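Long-range contact in phenylacetic acid degradation-related protein (Ralstonia eutropha JMP134, PDB 2PIM), which probably hydrolyses the thioester bond of fatty acyl-CoA substrates as a hotdog-fold thioesterase: residues A[83-97]-A[123-136]. Sequence-based numbering, arbitrary orientation. Where two conformers were deposited one is given.
Sequences CSTLNLNLSFLRPAQ and QDGKLVATATATCM
R94 and V128 illustrate how two antiparallel strands stay joined where their regular pairing ends. The carbonyl oxygen V128 O takes two backbone donors from the same face of its plane, L93 N at 2.8 Å and R94 N at 3.1 Å. V128 CB packs against R94 O, while CG1, set beside its own backbone N (chi1 -63°), reaches the methyl of A96. The arginine chain, extended from CG to NE, crosses L127 obliquely and places NH1 3.0 Å from L127 O. That bond is nearly straight (167°), lies in the guanidinium plane and uses a carbonyl lone pair. Beyond it, the Q123 amide grips the backbone of Q97 twice: OE1 accepts from Q97 N and NE2 donates to Q97 O, both at 2.8 Å, and NE2 also bonds L100 O.

At the other end, M136, a selenomethionine here, exchanges two backbone hydrogen bonds with S84 and lays CB 4.1 Å from L86 CD1. A classic beta bulge sets L86 and N87 together against T134: L86 N and, weakly, N87 N both donate to T134 O. Between these ends, L88 CD1 rests 3.8 Å from A131 CB on the face bearing helix 58-75. Strand 84-92 also pairs antiparallel with the second subunit, whose N89 accepts from N87 ND2, and so continues the sheet across the dimer, an arrangement characteristic of hotdog-fold thioesterases.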
ATOM      1  N   CYS A  83     -17.818   2.336   2.886  1.00 35.60           N
ATOM      2  CA  CYS A  83     -16.808   1.346   3.237  1.00 33.77           C
ATOM      3  C   CYS A  83     -15.545   2.002   3.822  1.00 34.12           C
ATOM      4  O   CYS A  83     -14.887   2.834   3.180  1.00 33.57           O
ATOM      5  CB  CYS A  83     -16.431   0.506   2.038  1.00 31.05           C
ATOM      6  SG  CYS A  83     -14.887  -0.523   2.359  1.00 40.70           S
ATOM      7  N   SER A  84     -15.179   1.547   5.012  1.00 30.77           N
ATOM      8  CA  SER A  84     -14.012   2.006   5.696  1.00 29.23           C
ATOM      9  C   SER A  84     -13.081   0.857   6.079  1.00 27.36           C
ATOM     10  O   SER A  84     -13.403   0.085   6.943  1.00 31.29           O
ATOM     11  CB  SER A  84     -14.523   2.706   6.941  1.00 31.17           C
ATOM     12  OG  SER A  84     -13.487   3.285   7.652  1.00 33.24           O
ATOM     13  N   THR A  85     -11.911   0.750   5.466  1.00 26.56           N
ATOM     14  CA  THR A  85     -10.984  -0.342   5.772  1.00 24.75           C
ATOM     15  C   THR A  85     -10.188  -0.119   7.070  1.00 24.08           C
ATOM     16  O   THR A  85      -9.527   0.894   7.226  1.00 23.86           O
ATOM     17  CB  THR A  85     -10.005  -0.554   4.610  1.00 28.75           C
ATOM     18  OG1 THR A  85     -10.741  -0.848   3.408  1.00 33.51           O
ATOM     19  CG2 THR A  85      -9.081  -1.702   4.875  1.00 26.07           C
ATOM     20  N   LEU A  86     -10.221  -1.094   7.978  1.00 22.40           N
ATOM     21  CA  LEU A  86      -9.652  -0.967   9.307  1.00 22.20           C
ATOM     22  C   LEU A  86      -8.275  -1.576   9.347  1.00 22.83           C
ATOM     23  O   LEU A  86      -7.372  -1.035   9.976  1.00 22.93           O
ATOM     24  CB  LEU A  86     -10.523  -1.679  10.329  1.00 19.53           C
ATOM     25  CG  LEU A  86     -11.958  -1.201  10.427  1.00 19.14           C
ATOM     26  CD1 LEU A  86     -12.682  -1.973  11.523  1.00 25.59           C
ATOM     27  CD2 LEU A  86     -12.072   0.302  10.713  1.00 16.09           C
ATOM     28  N   ASN A  87      -8.124  -2.715   8.692  1.00 26.61           N
ATOM     29  CA  ASN A  87      -6.867  -3.434   8.633  1.00 29.18           C
ATOM     30  C   ASN A  87      -6.769  -4.011   7.242  1.00 30.60           C
ATOM     31  O   ASN A  87      -7.816  -4.365   6.650  1.00 25.24           O
ATOM     32  CB  ASN A  87      -6.844  -4.591   9.678  1.00 29.80           C
ATOM     33  CG  ASN A  87      -5.453  -5.269   9.807  1.00 31.66           C
ATOM     34  OD1 ASN A  87      -5.200  -6.313   9.188  1.00 32.94           O
ATOM     35  ND2 ASN A  87      -4.574  -4.699  10.692  1.00 30.40           N
ATOM     36  N   LEU A  88      -5.532  -4.076   6.725  1.00 24.88           N
ATOM     37  CA  LEU A  88      -5.223  -4.723   5.457  1.00 25.41           C
ATOM     38  C   LEU A  88      -3.893  -5.489   5.635  1.00 26.76           C
ATOM     39  O   LEU A  88      -2.906  -4.904   5.988  1.00 27.28           O
ATOM     40  CB  LEU A  88      -5.062  -3.662   4.374  1.00 27.30           C
ATOM     41  CG  LEU A  88      -4.754  -4.042   2.920  1.00 26.56           C
ATOM     42  CD1 LEU A  88      -5.802  -4.947   2.320  1.00 31.17           C
ATOM     43  CD2 LEU A  88      -4.639  -2.785   2.105  1.00 26.74           C
ATOM     44  N   ASN A  89      -3.907  -6.803   5.466  1.00 26.76           N
ATOM     45  CA  ASN A  89      -2.720  -7.595   5.617  1.00 27.89           C
ATOM     46  C   ASN A  89      -2.300  -8.024   4.238  1.00 29.68           C
ATOM     47  O   ASN A  89      -3.093  -8.624   3.515  1.00 30.87           O
ATOM     48  CB  ASN A  89      -2.957  -8.825   6.519  1.00 25.88           C
ATOM     49  CG  ASN A  89      -1.669  -9.640   6.738  1.00 28.85           C
ATOM     50  OD1 ASN A  89      -1.417 -10.592   6.022  1.00 28.62           O
ATOM     51  ND2 ASN A  89      -0.857  -9.243   7.706  1.00 22.63           N
ATOM     52  N   LEU A  90      -1.052  -7.734   3.892  1.00 27.62           N
ATOM     53  CA  LEU A  90      -0.521  -7.942   2.555  1.00 28.08           C
ATOM     54  C   LEU A  90       0.581  -8.973   2.606  1.00 28.29           C
ATOM     55  O   LEU A  90       1.414  -8.905   3.467  1.00 24.12           O
ATOM     56  CB  LEU A  90       0.118  -6.650   2.037  1.00 28.51           C
ATOM     57  CG  LEU A  90      -0.820  -5.459   1.976  1.00 27.91           C
ATOM     58  CD1 LEU A  90       0.002  -4.206   1.626  1.00 29.80           C
ATOM     59  CD2 LEU A  90      -1.979  -5.669   1.007  1.00 29.83           C
ATOM     60  N   SER A  91       0.544  -9.926   1.677  1.00 29.73           N
ATOM     61  CA  SER A  91       1.546 -10.944   1.541  1.00 28.77           C
ATOM     62  C   SER A  91       2.064 -10.780   0.137  1.00 29.98           C
ATOM     63  O   SER A  91       1.274 -10.700  -0.833  1.00 30.01           O
ATOM     64  CB  SER A  91       0.965 -12.368   1.734  1.00 28.37           C
ATOM     65  OG  SER A  91       0.381 -12.538   3.012  1.00 35.98           O
ATOM     66  N   PHE A  92       3.388 -10.766   0.046  1.00 25.00           N
ATOM     67  CA  PHE A  92       4.116 -10.546  -1.180  1.00 28.55           C
ATOM     68  C   PHE A  92       4.791 -11.849  -1.539  1.00 27.33           C
ATOM     69  O   PHE A  92       5.627 -12.319  -0.799  1.00 23.12           O
ATOM     70  CB  PHE A  92       5.179  -9.446  -0.986  1.00 28.97           C
ATOM     71  CG  PHE A  92       4.604  -8.153  -0.487  1.00 28.81           C
ATOM     72  CD1 PHE A  92       3.681  -7.467  -1.253  1.00 28.87           C
ATOM     73  CD2 PHE A  92       4.953  -7.640   0.756  1.00 34.88           C
ATOM     74  CE1 PHE A  92       3.103  -6.305  -0.798  1.00 31.66           C
ATOM     75  CE2 PHE A  92       4.387  -6.444   1.210  1.00 34.35           C
ATOM     76  CZ  PHE A  92       3.450  -5.789   0.432  1.00 29.79           C
ATOM     77  N   LEU A  93       4.419 -12.386  -2.691  1.00 27.05           N
ATOM     78  CA  LEU A  93       4.622 -13.759  -3.033  1.00 29.57           C
ATOM     79  C   LEU A  93       5.686 -13.858  -4.098  1.00 29.75           C
ATOM     80  O   LEU A  93       6.594 -14.686  -3.993  1.00 31.80           O
ATOM     81  CB  LEU A  93       3.296 -14.305  -3.560  1.00 30.05           C
ATOM     82  CG  LEU A  93       2.354 -15.095  -2.623  1.00 35.86           C
ATOM     83  CD1 LEU A  93       2.165 -14.501  -1.286  1.00 39.27           C
ATOM     84  CD2 LEU A  93       1.010 -15.295  -3.289  1.00 35.28           C
ATOM     85  N   ARG A  94       5.528 -13.034  -5.146  1.00 28.19           N
ATOM     86  CA  ARG A  94       6.427 -12.978  -6.296  1.00 30.96           C
ATOM     87  C   ARG A  94       6.602 -11.552  -6.769  1.00 30.73           C
ATOM     88  O   ARG A  94       5.682 -10.747  -6.643  1.00 32.93           O
ATOM     89  CB  ARG A  94       5.864 -13.763  -7.485  1.00 28.97           C
ATOM     90  CG  ARG A  94       5.537 -15.176  -7.182  1.00 31.95           C
ATOM     91  CD  ARG A  94       4.919 -15.883  -8.370  1.00 36.22           C
ATOM     92  NE  ARG A  94       4.874 -17.320  -8.098  1.00 38.76           N
ATOM     93  CZ  ARG A  94       3.926 -17.941  -7.397  1.00 41.48           C
ATOM     94  NH1 ARG A  94       2.891 -17.274  -6.889  1.00 37.35           N
ATOM     95  NH2 ARG A  94       4.007 -19.253  -7.206  1.00 48.55           N
ATOM     96  N   PRO A  95       7.760 -11.253  -7.362  1.00 34.17           N
ATOM     97  CA  PRO A  95       8.014  -9.910  -7.881  1.00 34.74           C
ATOM     98  C   PRO A  95       7.158  -9.574  -9.108  1.00 33.84           C
ATOM     99  O   PRO A  95       6.854 -10.443  -9.928  1.00 33.83           O
ATOM    100  CB  PRO A  95       9.517  -9.947  -8.221  1.00 35.90           C
ATOM    101  CG  PRO A  95       9.797 -11.355  -8.491  1.00 37.37           C
ATOM    102  CD  PRO A  95       8.911 -12.158  -7.602  1.00 31.33           C
ATOM    103  N   ALA A  96       6.715  -8.321  -9.170  1.00 33.50           N
ATOM    104  CA  ALA A  96       5.956  -7.806 -10.293  1.00 33.18           C
ATOM    105  C   ALA A  96       6.844  -6.848 -11.079  1.00 32.67           C
ATOM    106  O   ALA A  96       7.802  -6.274 -10.548  1.00 32.93           O
ATOM    107  CB  ALA A  96       4.711  -7.095  -9.815  1.00 33.51           C
ATOM    108  N   GLN A  97       6.514  -6.677 -12.349  0.50 32.92           N
ATOM    109  CA  GLN A  97       7.223  -5.765 -13.215  0.50 32.52           C
ATOM    110  C   GLN A  97       6.236  -4.682 -13.620  0.50 31.06           C
ATOM    111  O   GLN A  97       5.021  -4.835 -13.438  0.50 31.05           O
ATOM    112  CB  GLN A  97       7.750  -6.515 -14.443  0.50 33.71           C
ATOM    113  CG  GLN A  97       8.215  -7.962 -14.188  0.50 38.02           C
ATOM    114  CD  GLN A  97       9.365  -8.072 -13.188  0.50 43.31           C
ATOM    115  OE1 GLN A  97      10.125  -7.124 -12.993  0.50 47.15           O
ATOM    116  NE2 GLN A  97       9.496  -9.240 -12.556  0.50 41.56           N
ATOM    117  N   GLN A 123      -0.006 -11.111 -12.285  1.00 28.82           N
ATOM    118  CA  GLN A 123       0.656 -10.593 -13.450  1.00 28.79           C
ATOM    119  C   GLN A 123       1.262 -11.785 -14.194  1.00 28.39           C
ATOM    120  O   GLN A 123       1.906 -12.645 -13.580  1.00 28.37           O
ATOM    121  CB  GLN A 123       1.759  -9.634 -13.047  1.00 28.69           C
ATOM    122  CG  GLN A 123       2.332  -8.914 -14.231  1.00 30.49           C
ATOM    123  CD  GLN A 123       3.317  -7.856 -13.835  1.00 32.10           C
ATOM    124  OE1 GLN A 123       4.382  -8.161 -13.286  1.00 35.14           O
ATOM    125  NE2 GLN A 123       2.984  -6.600 -14.116  1.00 31.68           N
ATOM    126  N   ASP A 124       1.050 -11.812 -15.508  1.00 28.43           N
ATOM    127  CA  ASP A 124       1.500 -12.870 -16.415  1.00 30.19           C
ATOM    128  C   ASP A 124       1.118 -14.267 -15.941  1.00 31.22           C
ATOM    129  O   ASP A 124       1.889 -15.234 -16.078  1.00 32.18           O
ATOM    130  CB  ASP A 124       3.010 -12.766 -16.695  1.00 31.81           C
ATOM    131  CG  ASP A 124       3.419 -11.412 -17.314  1.00 40.01           C
ATOM    132  OD1 ASP A 124       2.571 -10.717 -17.936  1.00 41.57           O
ATOM    133  OD2 ASP A 124       4.610 -11.041 -17.164  1.00 51.58           O
ATOM    134  N   GLY A 125      -0.081 -14.375 -15.378  1.00 30.45           N
ATOM    135  CA  GLY A 125      -0.609 -15.665 -14.988  1.00 30.75           C
ATOM    136  C   GLY A 125      -0.096 -16.214 -13.682  1.00 31.89           C
ATOM    137  O   GLY A 125      -0.380 -17.367 -13.385  1.00 33.42           O
ATOM    138  N   LYS A 126       0.644 -15.408 -12.906  1.00 33.12           N
ATOM    139  CA  LYS A 126       1.100 -15.803 -11.556  1.00 34.80           C
ATOM    140  C   LYS A 126       0.659 -14.811 -10.511  1.00 31.15           C
ATOM    141  O   LYS A 126       0.614 -13.627 -10.777  1.00 29.93           O
ATOM    142  CB  LYS A 126       2.623 -15.918 -11.483  1.00 34.64           C
ATOM    143  CG  LYS A 126       3.212 -16.881 -12.502  1.00 39.80           C
ATOM    144  CD  LYS A 126       4.695 -17.102 -12.254  1.00 43.36           C
ATOM    145  CE  LYS A 126       5.414 -17.432 -13.556  1.00 55.30           C
ATOM    146  NZ  LYS A 126       6.590 -18.323 -13.347  1.00 56.48           N
ATOM    147  N   LEU A 127       0.341 -15.317  -9.325  1.00 32.12           N
ATOM    148  CA  LEU A 127       0.007 -14.480  -8.167  1.00 34.50           C
ATOM    149  C   LEU A 127       1.228 -13.753  -7.728  1.00 32.85           C
ATOM    150  O   LEU A 127       2.214 -14.390  -7.421  1.00 30.47           O
ATOM    151  CB  LEU A 127      -0.392 -15.299  -6.963  1.00 34.48           C
ATOM    152  CG  LEU A 127      -1.849 -15.590  -6.696  1.00 41.50           C
ATOM    153  CD1 LEU A 127      -1.932 -16.452  -5.436  1.00 42.00           C
ATOM    154  CD2 LEU A 127      -2.621 -14.322  -6.533  1.00 51.06           C
ATOM    155  N   VAL A 128       1.159 -12.431  -7.651  1.00 30.85           N
ATOM    156  CA  VAL A 128       2.285 -11.683  -7.100  1.00 28.59           C
ATOM    157  C   VAL A 128       2.089 -11.305  -5.617  1.00 28.81           C
ATOM    158  O   VAL A 128       3.069 -11.234  -4.846  1.00 27.31           O
ATOM    159  CB  VAL A 128       2.649 -10.488  -7.987  1.00 29.56           C
ATOM    160  CG1 VAL A 128       3.096 -10.995  -9.368  1.00 29.05           C
ATOM    161  CG2 VAL A 128       1.517  -9.518  -8.150  1.00 34.00           C
ATOM    162  N   ALA A 129       0.843 -11.063  -5.220  1.00 25.09           N
ATOM    163  CA  ALA A 129       0.564 -10.652  -3.885  1.00 24.79           C
ATOM    164  C   ALA A 129      -0.871 -10.995  -3.530  1.00 27.79           C
ATOM    165  O   ALA A 129      -1.730 -11.064  -4.414  1.00 28.46           O
ATOM    166  CB  ALA A 129       0.797  -9.149  -3.738  1.00 23.37           C
ATOM    167  N   THR A 130      -1.110 -11.229  -2.240  1.00 29.12           N
ATOM    168  CA  THR A 130      -2.464 -11.384  -1.722  1.00 32.22           C
ATOM    169  C   THR A 130      -2.748 -10.424  -0.583  1.00 29.37           C
ATOM    170  O   THR A 130      -1.826  -9.883   0.030  1.00 28.28           O
ATOM    171  CB  THR A 130      -2.714 -12.832  -1.255  1.00 30.94           C
ATOM    172  OG1 THR A 130      -1.781 -13.169  -0.268  1.00 36.94           O
ATOM    173  CG2 THR A 130      -2.541 -13.806  -2.384  1.00 29.31           C
ATOM    174  N   ALA A 131      -4.029 -10.288  -0.268  1.00 27.56           N
ATOM    175  CA  ALA A 131      -4.489  -9.486   0.826  1.00 25.75           C
ATOM    176  C   ALA A 131      -5.710 -10.050   1.554  1.00 28.54           C
ATOM    177  O   ALA A 131      -6.551 -10.746   0.978  1.00 25.49           O
ATOM    178  CB  ALA A 131      -4.851  -8.112   0.348  1.00 30.83           C
ATOM    179  N   THR A 132      -5.818  -9.643   2.817  1.00 27.54           N
ATOM    180  CA  THR A 132      -7.004  -9.775   3.616  1.00 32.64           C
ATOM    181  C   THR A 132      -7.355  -8.389   4.132  1.00 30.66           C
ATOM    182  O   THR A 132      -6.529  -7.737   4.775  1.00 32.63           O
ATOM    183  CB  THR A 132      -6.682 -10.738   4.819  1.00 35.21           C
ATOM    184  OG1 THR A 132      -6.527 -12.069   4.307  1.00 44.89           O
ATOM    185  CG2 THR A 132      -7.784 -10.715   5.851  1.00 40.10           C
ATOM    186  N   ALA A 133      -8.569  -7.955   3.877  1.00 29.19           N
ATOM    187  CA  ALA A 133      -9.079  -6.678   4.347  1.00 28.06           C
ATOM    188  C   ALA A 133     -10.198  -6.892   5.324  1.00 27.45           C
ATOM    189  O   ALA A 133     -11.080  -7.713   5.088  1.00 29.72           O
ATOM    190  CB  ALA A 133      -9.616  -5.873   3.186  1.00 30.49           C
ATOM    191  N   THR A 134     -10.145  -6.160   6.431  1.00 26.60           N
ATOM    192  CA  THR A 134     -11.251  -6.041   7.371  1.00 29.24           C
ATOM    193  C   THR A 134     -11.830  -4.655   7.251  1.00 26.08           C
ATOM    194  O   THR A 134     -11.123  -3.692   7.488  1.00 27.52           O
ATOM    195  CB  THR A 134     -10.741  -6.242   8.799  1.00 32.27           C
ATOM    196  OG1 THR A 134     -10.093  -7.502   8.858  1.00 29.76           O
ATOM    197  CG2 THR A 134     -11.855  -6.179   9.787  1.00 28.40           C
ATOM    198  N   CYS A 135     -13.098  -4.572   6.874  1.00 25.65           N
ATOM    199  CA  CYS A 135     -13.757  -3.327   6.513  1.00 29.29           C
ATOM    200  C   CYS A 135     -14.989  -3.150   7.354  1.00 28.22           C
ATOM    201  O   CYS A 135     -15.674  -4.110   7.632  1.00 31.02           O
ATOM    202  CB  CYS A 135     -14.217  -3.353   5.053  1.00 28.91           C
ATOM    203  SG  CYS A 135     -12.889  -3.675   3.912  1.00 36.13           S
HETATM  204  N   MSE A 136     -15.261  -1.928   7.777  1.00 28.52           N
HETATM  205  CA  MSE A 136     -16.495  -1.636   8.497  1.00 31.87           C
HETATM  206  C   MSE A 136     -17.331  -0.813   7.563  1.00 30.24           C
HETATM  207  O   MSE A 136     -16.778  -0.152   6.690  1.00 25.88           O
HETATM  208  CB  MSE A 136     -16.184  -0.803   9.730  1.00 34.99           C
HETATM  209  CG  MSE A 136     -17.270  -0.759  10.788  1.00 33.07           C
HETATM  210 SE   MSE A 136     -16.630   0.431  12.200  0.75 42.77          SE
HETATM  211  CE  MSE A 136     -16.346  -0.620  13.620  1.00 50.40           C
TER
HETATM  212  O   HOH W   1      -7.378  -7.827   7.751  1.00 32.56           O